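PDB 4XMR: putative methyl-accepting chemotaxis signal transduction protein from Campylobacter jejuni subsp. jejuni serotype O:2, which probably senses amino acids such as isoleucine outside the cell through a tandem-PAS sensory domain and passes the signal across the membrane to steer chemotaxis. Local coordinates for residues Glu58-Leu69 and Val81-Leu91; Asn36-Ile47 and Gly155-Ser163. All coordinates share one frame; numbering follows the deposited sequence. Where two conformers were deposited one is given.

Both contacts set a helix on one and the same antiparallel sheet of the ligand-binding PAS domain. Their centres lie about 13 Å apart. Contact 1 uses helix 58-76, contact 2 the long helix 9-48, and the two helices follow each other in the chain. Strands 80-84 and 152-162 are neighbours in the sheet, and Gly84 N is 2.8 Å from Val156 O. The contacts also touch where Val81 CG1 of the contact 1 strand lies 3.5 Å from Leu43 CD2 of the contact 2 helix. The bound isoleucine sits across the sheet from the helices. There Tyr82 OH lies 2.7 Å from Asp160 OD1, a probable hydrogen bond that joins one pocket residue from each contact.

Contact 1. Residues Glu58-Leu69 and Val81-Leu91; sequences EENIINNVGPIL and VYLGLNNGKVL. With ILE (isoleucine), chain E.
Leu91 of a β-hairpin packs into helix 58-69, on the helix-covered side of a PAS (Cache-type) sensor domain. The hairpin pairs strands 80-84 and 90-94 around a type I turn from Leu85 to Gly88. Helix 58-69 runs roughly antiparallel to strand 81-84, at 148°, with the axes 8.7 Å apart.

The apolar part is the larger. Leu91 CD2 is pressed on the helix backbone, 3.6 Å from both Ile61 O and Gly66 N, and also touches Val65 CB. Leu91 CD1 meets Ile62 CG1. The Ile61 side chain forks: CG2 slides past Leu91, while CD1 meets Leu85 CD2 tip to tip at 4.0 Å. Leu83 crosses Val65 and Ile61 at about a right angle. At the far end Leu69 CD2 rests on Val81 CG1 at 3.8 Å, and Leu69 CD1 packs against Leu91 CD2 and the Leu91 carbonyl O.

Tyr82 and Val90 serve the other side of the sheet. The isoleucine CD1 lies 3.6 Å above the centre of the Tyr82 ring, a CH-pi type of approach. Val90 CG2 touches the same ligand methyl at 3.8 Å.

The polar part lies at the edge, where the Glu58 chain, extended beyond CG (chi2 -177°), carries its carboxylate out to Lys89 and Asn87. Lys89 NZ makes a salt bridge to the syn lone pair of Glu58 OE1 at 2.9 Å. Asn87 ND2 makes a weak bond to Glu58 OE2, with the amide and carboxylate planes 80° apart. Asn87 is itself set by an Asx turn, in which its OD1 accepts from Lys89 N at 3.0 Å.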
loop_
_atom_site.group_PDB
_atom_site.type_symbol
_atom_site.label_atom_id
_atom_site.label_comp_id
_atom_site.label_asym_id
_atom_site.label_seq_id
_atom_site.Cartn_x
_atom_site.Cartn_y
_atom_site.Cartn_z
ATOM N N GLU B 58 -21.603 -2.376 29.262
ATOM C CA GLU B 58 -20.281 -2.971 29.100
ATOM C C GLU B 58 -20.362 -4.397 28.559
ATOM O O GLU B 58 -19.590 -4.774 27.676
ATOM C CB GLU B 58 -19.486 -2.915 30.405
ATOM C CG GLU B 58 -19.075 -1.505 30.797
ATOM C CD GLU B 58 -18.227 -1.466 32.054
ATOM O OE1 GLU B 58 -17.884 -2.546 32.574
ATOM O OE2 GLU B 58 -17.907 -0.353 32.514
ATOM N N GLU B 59 -21.308 -5.178 29.073
ATOM C CA GLU B 59 -21.513 -6.538 28.582
ATOM C C GLU B 59 -21.819 -6.560 27.082
ATOM O O GLU B 59 -21.241 -7.348 26.330
ATOM C CB GLU B 59 -22.629 -7.234 29.365
ATOM C CG GLU B 59 -22.961 -8.631 28.857
ATOM C CD GLU B 59 -24.013 -9.334 29.703
ATOM O OE1 GLU B 59 -24.397 -8.791 30.760
ATOM O OE2 GLU B 59 -24.450 -10.433 29.305
ATOM N N ASN B 60 -22.734 -5.701 26.650
ATOM C CA ASN B 60 -23.088 -5.647 25.238
ATOM C C ASN B 60 -21.930 -5.160 24.370
ATOM O O ASN B 60 -21.717 -5.655 23.263
ATOM C CB ASN B 60 -24.333 -4.786 25.019
ATOM C CG ASN B 60 -25.597 -5.471 25.487
ATOM O OD1 ASN B 60 -25.600 -6.671 25.746
ATOM N ND2 ASN B 60 -26.682 -4.714 25.587
ATOM N N ILE B 61 -21.171 -4.198 24.880
ATOM C CA ILE B 61 -20.007 -3.713 24.149
ATOM C C ILE B 61 -18.977 -4.833 23.970
ATOM O O ILE B 61 -18.494 -5.069 22.859
ATOM C CB ILE B 61 -19.384 -2.486 24.833
ATOM C CG1 ILE B 61 -20.322 -1.281 24.694
ATOM C CG2 ILE B 61 -18.016 -2.170 24.231
ATOM C CD1 ILE B 61 -20.004 -0.127 25.625
ATOM N N ILE B 62 -18.659 -5.544 25.050
ATOM C CA ILE B 62 -17.707 -6.650 24.966
ATOM C C ILE B 62 -18.179 -7.667 23.926
ATOM O O ILE B 62 -17.425 -8.063 23.035
ATOM C CB ILE B 62 -17.548 -7.366 26.328
ATOM C CG1 ILE B 62 -16.860 -6.446 27.342
ATOM C CG2 ILE B 62 -16.758 -8.660 26.172
ATOM C CD1 ILE B 62 -16.983 -6.929 28.783
ATOM N N ASN B 63 -19.439 -8.069 24.034
ATOM C CA ASN B 63 -19.955 -9.133 23.185
ATOM C C ASN B 63 -20.156 -8.758 21.725
ATOM O O ASN B 63 -19.990 -9.597 20.845
ATOM C CB ASN B 63 -21.258 -9.688 23.753
ATOM C CG ASN B 63 -21.052 -10.428 25.054
ATOM O OD1 ASN B 63 -19.962 -10.926 25.334
ATOM N ND2 ASN B 63 -22.102 -10.507 25.858
ATOM N N ASN B 64 -20.514 -7.503 21.469
ATOM C CA ASN B 64 -20.867 -7.081 20.120
ATOM C C ASN B 64 -19.778 -6.292 19.411
ATOM O O ASN B 64 -19.597 -6.444 18.204
ATOM C CB ASN B 64 -22.164 -6.268 20.124
ATOM C CG ASN B 64 -23.355 -7.086 20.555
ATOM O OD1 ASN B 64 -23.834 -7.927 19.807
ATOM N ND2 ASN B 64 -23.840 -6.839 21.763
ATOM N N VAL B 65 -19.065 -5.438 20.145
ATOM C CA VAL B 65 -17.984 -4.667 19.540
ATOM C C VAL B 65 -16.711 -5.506 19.435
ATOM O O VAL B 65 -15.974 -5.406 18.451
ATOM C CB VAL B 65 -17.716 -3.348 20.305
ATOM C CG1 VAL B 65 -16.545 -2.591 19.691
ATOM C CG2 VAL B 65 -18.968 -2.476 20.288
ATOM N N GLY B 66 -16.455 -6.346 20.433
ATOM C CA GLY B 66 -15.212 -7.100 20.466
ATOM C C GLY B 66 -14.894 -7.893 19.207
ATOM O O GLY B 66 -13.784 -7.798 18.681
ATOM N N PRO B 67 -15.856 -8.694 18.717
ATOM C CA PRO B 67 -15.566 -9.451 17.492
ATOM C C PRO B 67 -15.207 -8.541 16.318
ATOM O O PRO B 67 -14.348 -8.894 15.519
ATOM C CB PRO B 67 -16.874 -10.213 17.236
ATOM C CG PRO B 67 -17.471 -10.386 18.596
ATOM C CD PRO B 67 -17.145 -9.092 19.313
ATOM N N ILE B 68 -15.848 -7.384 16.219
ATOM C CA ILE B 68 -15.557 -6.482 15.110
ATOM C C ILE B 68 -14.116 -5.965 15.204
ATOM O O ILE B 68 -13.389 -5.939 14.202
ATOM C CB ILE B 68 -16.544 -5.286 15.069
ATOM C CG1 ILE B 68 -17.987 -5.777 15.123
ATOM C CG2 ILE B 68 -16.315 -4.481 13.808
ATOM C CD1 ILE B 68 -19.038 -4.658 15.013
ATOM N N LEU B 69 -13.693 -5.584 16.410
ATOM C CA LEU B 69 -12.325 -5.117 16.603
ATOM C C LEU B 69 -11.334 -6.196 16.204
ATOM O O LEU B 69 -10.329 -5.918 15.551
ATOM C CB LEU B 69 -12.070 -4.726 18.060
ATOM C CG LEU B 69 -12.973 -3.666 18.684
ATOM C CD1 LEU B 69 -12.572 -3.442 20.150
ATOM C CD2 LEU B 69 -12.923 -2.361 17.901
ATOM N N VAL B 81 -6.299 -2.698 18.312
ATOM C CA VAL B 81 -7.528 -2.059 17.857
ATOM C C VAL B 81 -8.443 -2.013 19.069
ATOM O O VAL B 81 -8.617 -3.035 19.730
ATOM C CB VAL B 81 -8.177 -2.826 16.688
ATOM C CG1 VAL B 81 -9.491 -2.186 16.290
ATOM C CG2 VAL B 81 -7.238 -2.887 15.498
ATOM N N TYR B 82 -9.017 -0.852 19.384
ATOM C CA TYR B 82 -9.673 -0.691 20.670
ATOM C C TYR B 82 -10.760 0.361 20.674
ATOM O O TYR B 82 -10.780 1.266 19.830
ATOM C CB TYR B 82 -8.646 -0.380 21.770
ATOM C CG TYR B 82 -7.635 0.677 21.412
ATOM C CD1 TYR B 82 -6.463 0.330 20.752
ATOM C CD2 TYR B 82 -7.834 2.016 21.746
ATOM C CE1 TYR B 82 -5.515 1.286 20.424
ATOM C CE2 TYR B 82 -6.891 2.982 21.428
ATOM C CZ TYR B 82 -5.735 2.608 20.768
ATOM O OH TYR B 82 -4.804 3.579 20.469
ATOM N N LEU B 83 -11.655 0.241 21.649
ATOM C CA LEU B 83 -12.672 1.249 21.910
ATOM C C LEU B 83 -12.518 1.752 23.336
ATOM O O LEU B 83 -12.702 0.995 24.292
ATOM C CB LEU B 83 -14.075 0.676 21.687
ATOM C CG LEU B 83 -15.244 1.655 21.869
ATOM C CD1 LEU B 83 -15.184 2.798 20.856
ATOM C CD2 LEU B 83 -16.589 0.921 21.808
ATOM N N GLY B 84 -12.139 3.023 23.473
ATOM C CA GLY B 84 -12.044 3.652 24.782
ATOM C C GLY B 84 -13.366 4.251 25.218
ATOM O O GLY B 84 -13.983 4.985 24.469
ATOM N N LEU B 85 -13.788 3.962 26.445
ATOM C CA LEU B 85 -15.073 4.456 26.960
ATOM C C LEU B 85 -14.906 5.662 27.893
ATOM O O LEU B 85 -13.830 5.875 28.443
ATOM C CB LEU B 85 -15.805 3.328 27.700
ATOM C CG LEU B 85 -15.985 2.024 26.913
ATOM C CD1 LEU B 85 -16.643 0.938 27.759
ATOM C CD2 LEU B 85 -16.766 2.249 25.621
ATOM N N ASN B 86 -15.975 6.436 28.092
ATOM C CA ASN B 86 -15.912 7.590 28.996
ATOM C C ASN B 86 -15.640 7.210 30.447
ATOM O O ASN B 86 -15.094 8.007 31.212
ATOM C CB ASN B 86 -17.172 8.462 28.907
ATOM C CG ASN B 86 -17.153 9.625 29.899
ATOM O OD1 ASN B 86 -16.319 10.529 29.804
ATOM N ND2 ASN B 86 -18.074 9.602 30.861
ATOM N N ASN B 87 -16.007 5.992 30.833
ATOM C CA ASN B 87 -15.727 5.556 32.196
ATOM C C ASN B 87 -14.259 5.185 32.372
ATOM O O ASN B 87 -13.827 4.803 33.457
ATOM C CB ASN B 87 -16.676 4.440 32.659
ATOM C CG ASN B 87 -16.430 3.110 31.963
ATOM O OD1 ASN B 87 -15.565 2.982 31.098
ATOM N ND2 ASN B 87 -17.196 2.101 32.359
ATOM N N GLY B 88 -13.498 5.295 31.285
ATOM C CA GLY B 88 -12.063 5.106 31.345
ATOM C C GLY B 88 -11.622 3.713 30.950
ATOM O O GLY B 88 -10.437 3.474 30.745
ATOM N N LYS B 89 -12.574 2.791 30.847
ATOM C CA LYS B 89 -12.252 1.428 30.457
ATOM C C LYS B 89 -12.022 1.375 28.950
ATOM O O LYS B 89 -12.516 2.222 28.196
ATOM C CB LYS B 89 -13.366 0.460 30.860
ATOM C CG LYS B 89 -13.602 0.392 32.360
ATOM C CD LYS B 89 -14.561 -0.729 32.705
ATOM C CE LYS B 89 -14.864 -0.774 34.196
ATOM N NZ LYS B 89 -15.852 -1.845 34.514
ATOM N N VAL B 90 -11.269 0.382 28.503
ATOM C CA VAL B 90 -11.013 0.244 27.079
ATOM C C VAL B 90 -11.165 -1.212 26.662
ATOM O O VAL B 90 -10.646 -2.109 27.320
ATOM C CB VAL B 90 -9.632 0.813 26.691
ATOM C CG1 VAL B 90 -8.527 0.125 27.460
ATOM C CG2 VAL B 90 -9.396 0.673 25.204
ATOM N N LEU B 91 -11.917 -1.441 25.589
ATOM C CA LEU B 91 -12.054 -2.764 25.030
ATOM C C LEU B 91 -10.916 -2.935 24.027
ATOM O O LEU B 91 -10.891 -2.267 22.994
ATOM C CB LEU B 91 -13.408 -2.914 24.357
ATOM C CG LEU B 91 -13.691 -4.299 23.772
ATOM C CD1 LEU B 91 -13.752 -5.359 24.873
ATOM C CD2 LEU B 91 -14.980 -4.288 22.976
HETATM N N ILE E . -1.535 2.739 22.180
HETATM C CA ILE E . -2.558 3.196 23.106
HETATM C C ILE E . -1.870 3.943 24.240
HETATM O O ILE E . -2.470 4.780 24.904
HETATM C CB ILE E . -3.421 2.018 23.632
HETATM C CG1 ILE E . -4.682 2.554 24.316
HETATM C CG2 ILE E . -2.622 1.111 24.558
HETATM C CD1 ILE E . -5.719 1.488 24.624
HETATM O OXT ILE E . -0.678 3.738 24.482
#

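Contact 2. Residues Asn36-Ile47 and Gly155-Ser163; sequences NQSFTRALEKDI and GVLGVDIPS. With ILE (isoleucine), chain E.
This is a buried, mainly apolar helix-on-sheet contact. Leu157, Val159 and Ile161 of strand 155-162 meet one side of helix 36-47. That helix is part of the long helix 9-48, and the strand lies inside the sheet of the ligand-binding PAS domain, between strands 80-84 and 139-149. The axes are 9.4 Å apart and the directions differ by 144°.

Leu157 has the most surface buried by the other segment. With its CG anti to the backbone N (chi1 173°), both methyls are carried to the helix. CD1 meets Leu43 CD2 at 3.6 Å and also Ile47 CD1. CD2 reaches the helix backbone, 3.6 Å from Thr40 O, and lies against Leu43 CG. Val159 packs against both Phe39 and Thr40. Its CG2 lies in the plane of the Phe39 ring, at the edge, 3.8 Å from CE2, and its CG1 comes slightly nearer to that CE2. Val159 CG2 is also 3.7 Å from Thr40 OG1. Further along, Ile161 CG1 touches the Asn36 amide at 3.9 Å from ND2.

Several polar groups here are bonded within the helix or to strand 139-149. Thr40 OG1 bonds to Asn36 O at 2.9 Å, and that carbonyl takes Thr40 N from its opposite face. Asn36 ND2 bonds to Tyr143, and Glu44 forms a salt bridge with Lys145.

Asp160 turns to the other side of the strand, where its OD2 accepts from the isoleucine amino N at 2.7 Å. No hydrogen bond crosses between helix and strand, which implies that close apolar fit holds this part of the sheet to the long helix, one residue away from a ligand-binding carboxylate.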
loop_
_atom_site.group_PDB
_atom_site.type_symbol
_atom_site.label_atom_id
_atom_site.label_comp_id
_atom_site.label_asym_id
_atom_site.label_seq_id
_atom_site.Cartn_x
_atom_site.Cartn_y
_atom_site.Cartn_z
ATOM N N ASN B 36 -4.771 3.717 6.098
ATOM C CA ASN B 36 -5.100 3.546 7.500
ATOM C C ASN B 36 -6.314 4.361 7.914
ATOM O O ASN B 36 -7.107 3.904 8.744
ATOM C CB ASN B 36 -3.895 3.856 8.380
ATOM C CG ASN B 36 -2.788 2.846 8.205
ATOM O OD1 ASN B 36 -3.053 1.700 7.848
ATOM N ND2 ASN B 36 -1.546 3.251 8.471
ATOM N N GLN B 37 -6.463 5.558 7.347
ATOM C CA GLN B 37 -7.640 6.366 7.613
ATOM C C GLN B 37 -8.907 5.692 7.105
ATOM O O GLN B 37 -9.922 5.673 7.803
ATOM C CB GLN B 37 -7.500 7.759 7.003
ATOM C CG GLN B 37 -6.492 8.652 7.700
ATOM C CD GLN B 37 -6.255 9.927 6.923
ATOM O OE1 GLN B 37 -6.085 9.893 5.707
ATOM N NE2 GLN B 37 -6.262 11.054 7.613
ATOM N N SER B 38 -8.845 5.145 5.894
ATOM C CA SER B 38 -10.018 4.491 5.320
ATOM C C SER B 38 -10.435 3.287 6.151
ATOM O O SER B 38 -11.624 3.078 6.407
ATOM C CB SER B 38 -9.777 4.090 3.862
ATOM O OG SER B 38 -9.662 5.249 3.041
ATOM N N PHE B 39 -9.452 2.511 6.588
ATOM C CA PHE B 39 -9.702 1.356 7.441
ATOM C C PHE B 39 -10.423 1.795 8.715
ATOM O O PHE B 39 -11.393 1.171 9.143
ATOM C CB PHE B 39 -8.351 0.709 7.769
ATOM C CG PHE B 39 -8.391 -0.342 8.854
ATOM C CD1 PHE B 39 -8.598 -1.675 8.538
ATOM C CD2 PHE B 39 -8.162 -0.000 10.182
ATOM C CE1 PHE B 39 -8.589 -2.651 9.528
ATOM C CE2 PHE B 39 -8.166 -0.964 11.183
ATOM C CZ PHE B 39 -8.371 -2.292 10.854
ATOM N N THR B 40 -9.927 2.857 9.335
ATOM C CA THR B 40 -10.476 3.328 10.599
ATOM C C THR B 40 -11.905 3.838 10.425
ATOM O O THR B 40 -12.765 3.577 11.267
ATOM C CB THR B 40 -9.549 4.410 11.209
ATOM O OG1 THR B 40 -8.244 3.844 11.370
ATOM C CG2 THR B 40 -10.051 4.866 12.572
ATOM N N ARG B 41 -12.169 4.529 9.319
ATOM C CA ARG B 41 -13.525 4.985 9.009
ATOM C C ARG B 41 -14.484 3.816 8.804
ATOM O O ARG B 41 -15.635 3.861 9.244
ATOM C CB ARG B 41 -13.536 5.868 7.762
ATOM C CG ARG B 41 -13.079 7.305 7.991
ATOM C CD ARG B 41 -13.391 8.165 6.770
ATOM N NE ARG B 41 -12.475 7.856 5.684
ATOM C CZ ARG B 41 -11.336 8.503 5.475
ATOM N NH1 ARG B 41 -10.993 9.516 6.265
ATOM N NH2 ARG B 41 -10.552 8.150 4.471
ATOM N N ALA B 42 -14.023 2.777 8.117
ATOM C CA ALA B 42 -14.858 1.602 7.886
ATOM C C ALA B 42 -15.208 0.931 9.215
ATOM O O ALA B 42 -16.355 0.515 9.437
ATOM C CB ALA B 42 -14.161 0.626 6.946
ATOM N N LEU B 43 -14.216 0.815 10.092
ATOM C CA LEU B 43 -14.419 0.221 11.407
ATOM C C LEU B 43 -15.438 1.040 12.213
ATOM O O LEU B 43 -16.358 0.475 12.805
ATOM C CB LEU B 43 -13.078 0.102 12.132
ATOM C CG LEU B 43 -13.101 -0.482 13.540
ATOM C CD1 LEU B 43 -13.932 -1.757 13.622
ATOM C CD2 LEU B 43 -11.667 -0.773 13.957
ATOM N N GLU B 44 -15.294 2.365 12.219
ATOM C CA GLU B 44 -16.267 3.229 12.886
ATOM C C GLU B 44 -17.682 2.954 12.393
ATOM O O GLU B 44 -18.619 2.856 13.184
ATOM C CB GLU B 44 -15.912 4.696 12.629
ATOM C CG GLU B 44 -17.064 5.697 12.888
ATOM C CD GLU B 44 -16.771 7.096 12.360
ATOM O OE1 GLU B 44 -16.222 7.222 11.239
ATOM O OE2 GLU B 44 -17.088 8.078 13.069
ATOM N N LYS B 45 -17.834 2.846 11.081
ATOM C CA LYS B 45 -19.155 2.661 10.487
ATOM C C LYS B 45 -19.758 1.319 10.908
ATOM O O LYS B 45 -20.950 1.244 11.221
ATOM C CB LYS B 45 -19.086 2.787 8.963
ATOM C CG LYS B 45 -20.428 2.756 8.245
ATOM C CD LYS B 45 -20.242 2.950 6.738
ATOM C CE LYS B 45 -21.563 2.839 5.992
ATOM N NZ LYS B 45 -21.393 3.112 4.536
ATOM N N ASP B 46 -18.945 0.265 10.942
ATOM C CA ASP B 46 -19.465 -1.024 11.375
ATOM C C ASP B 46 -19.831 -1.025 12.862
ATOM O O ASP B 46 -20.819 -1.633 13.251
ATOM C CB ASP B 46 -18.472 -2.140 11.036
ATOM C CG ASP B 46 -18.753 -2.774 9.686
ATOM O OD1 ASP B 46 -19.939 -2.831 9.277
ATOM O OD2 ASP B 46 -17.793 -3.244 9.040
ATOM N N ILE B 47 -19.064 -0.336 13.692
ATOM C CA ILE B 47 -19.423 -0.256 15.104
ATOM C C ILE B 47 -20.729 0.523 15.293
ATOM O O ILE B 47 -21.640 0.076 16.005
ATOM C CB ILE B 47 -18.287 0.359 15.952
ATOM C CG1 ILE B 47 -17.065 -0.559 15.914
ATOM C CG2 ILE B 47 -18.764 0.582 17.392
ATOM C CD1 ILE B 47 -15.799 0.071 16.473
ATOM N N GLY B 155 -17.761 6.252 22.493
ATOM C CA GLY B 155 -16.394 6.133 22.932
ATOM C C GLY B 155 -15.488 6.558 21.813
ATOM O O GLY B 155 -15.950 7.099 20.808
ATOM N N VAL B 156 -14.199 6.329 21.998
ATOM C CA VAL B 156 -13.216 6.679 20.989
ATOM C C VAL B 156 -12.534 5.413 20.477
ATOM O O VAL B 156 -11.937 4.654 21.241
ATOM C CB VAL B 156 -12.170 7.672 21.523
ATOM C CG1 VAL B 156 -11.105 7.919 20.467
ATOM C CG2 VAL B 156 -12.855 8.990 21.934
ATOM N N LEU B 157 -12.660 5.188 19.176
ATOM C CA LEU B 157 -11.981 4.093 18.494
ATOM C C LEU B 157 -10.523 4.453 18.270
ATOM O O LEU B 157 -10.219 5.582 17.854
ATOM C CB LEU B 157 -12.644 3.867 17.147
ATOM C CG LEU B 157 -11.965 2.877 16.207
ATOM C CD1 LEU B 157 -12.075 1.455 16.754
ATOM C CD2 LEU B 157 -12.579 2.978 14.817
ATOM N N GLY B 158 -9.621 3.507 18.521
ATOM C CA GLY B 158 -8.220 3.683 18.202
ATOM C C GLY B 158 -7.665 2.487 17.451
ATOM O O GLY B 158 -8.036 1.329 17.718
ATOM N N VAL B 159 -6.792 2.783 16.494
ATOM C CA VAL B 159 -6.083 1.777 15.714
ATOM C C VAL B 159 -4.593 2.094 15.770
ATOM O O VAL B 159 -4.185 3.194 15.369
ATOM C CB VAL B 159 -6.571 1.771 14.247
ATOM C CG1 VAL B 159 -5.728 0.821 13.401
ATOM C CG2 VAL B 159 -8.059 1.416 14.174
ATOM N N ASP B 160 -3.791 1.159 16.278
ATOM C CA ASP B 160 -2.350 1.364 16.379
ATOM C C ASP B 160 -1.643 0.572 15.294
ATOM O O ASP B 160 -1.784 -0.662 15.213
ATOM C CB ASP B 160 -1.783 0.888 17.725
ATOM C CG ASP B 160 -2.310 1.659 18.923
ATOM O OD1 ASP B 160 -2.921 2.732 18.763
ATOM O OD2 ASP B 160 -2.089 1.165 20.048
ATOM N N ILE B 161 -0.884 1.280 14.466
ATOM C CA ILE B 161 -0.047 0.658 13.448
ATOM C C ILE B 161 1.419 0.927 13.826
ATOM O O ILE B 161 1.780 2.066 14.084
ATOM C CB ILE B 161 -0.351 1.244 12.040
ATOM C CG1 ILE B 161 -1.863 1.209 11.720
ATOM C CG2 ILE B 161 0.505 0.557 10.974
ATOM C CD1 ILE B 161 -2.477 -0.179 11.691
ATOM N N PRO B 162 2.263 -0.116 13.885
ATOM C CA PRO B 162 3.664 0.143 14.240
ATOM C C PRO B 162 4.307 1.121 13.263
ATOM O O PRO B 162 4.144 0.978 12.047
ATOM C CB PRO B 162 4.327 -1.233 14.103
ATOM C CG PRO B 162 3.203 -2.204 14.321
ATOM C CD PRO B 162 2.009 -1.547 13.659
ATOM N N SER B 163 5.000 2.125 13.788
ATOM C CA SER B 163 5.694 3.064 12.923
ATOM C C SER B 163 6.763 2.349 12.089
ATOM O O SER B 163 7.120 2.810 11.002
ATOM C CB SER B 163 6.266 4.244 13.715
ATOM O OG SER B 163 7.015 3.812 14.827
HETATM N N ILE E . -1.535 2.739 22.180
HETATM C CA ILE E . -2.558 3.196 23.106
HETATM C C ILE E . -1.870 3.943 24.240
HETATM O O ILE E . -2.470 4.780 24.904
HETATM C CB ILE E . -3.421 2.018 23.632
HETATM C CG1 ILE E . -4.682 2.554 24.316
HETATM C CG2 ILE E . -2.622 1.111 24.558
HETATM C CD1 ILE E . -5.719 1.488 24.624
HETATM O OXT ILE E . -0.678 3.738 24.482
#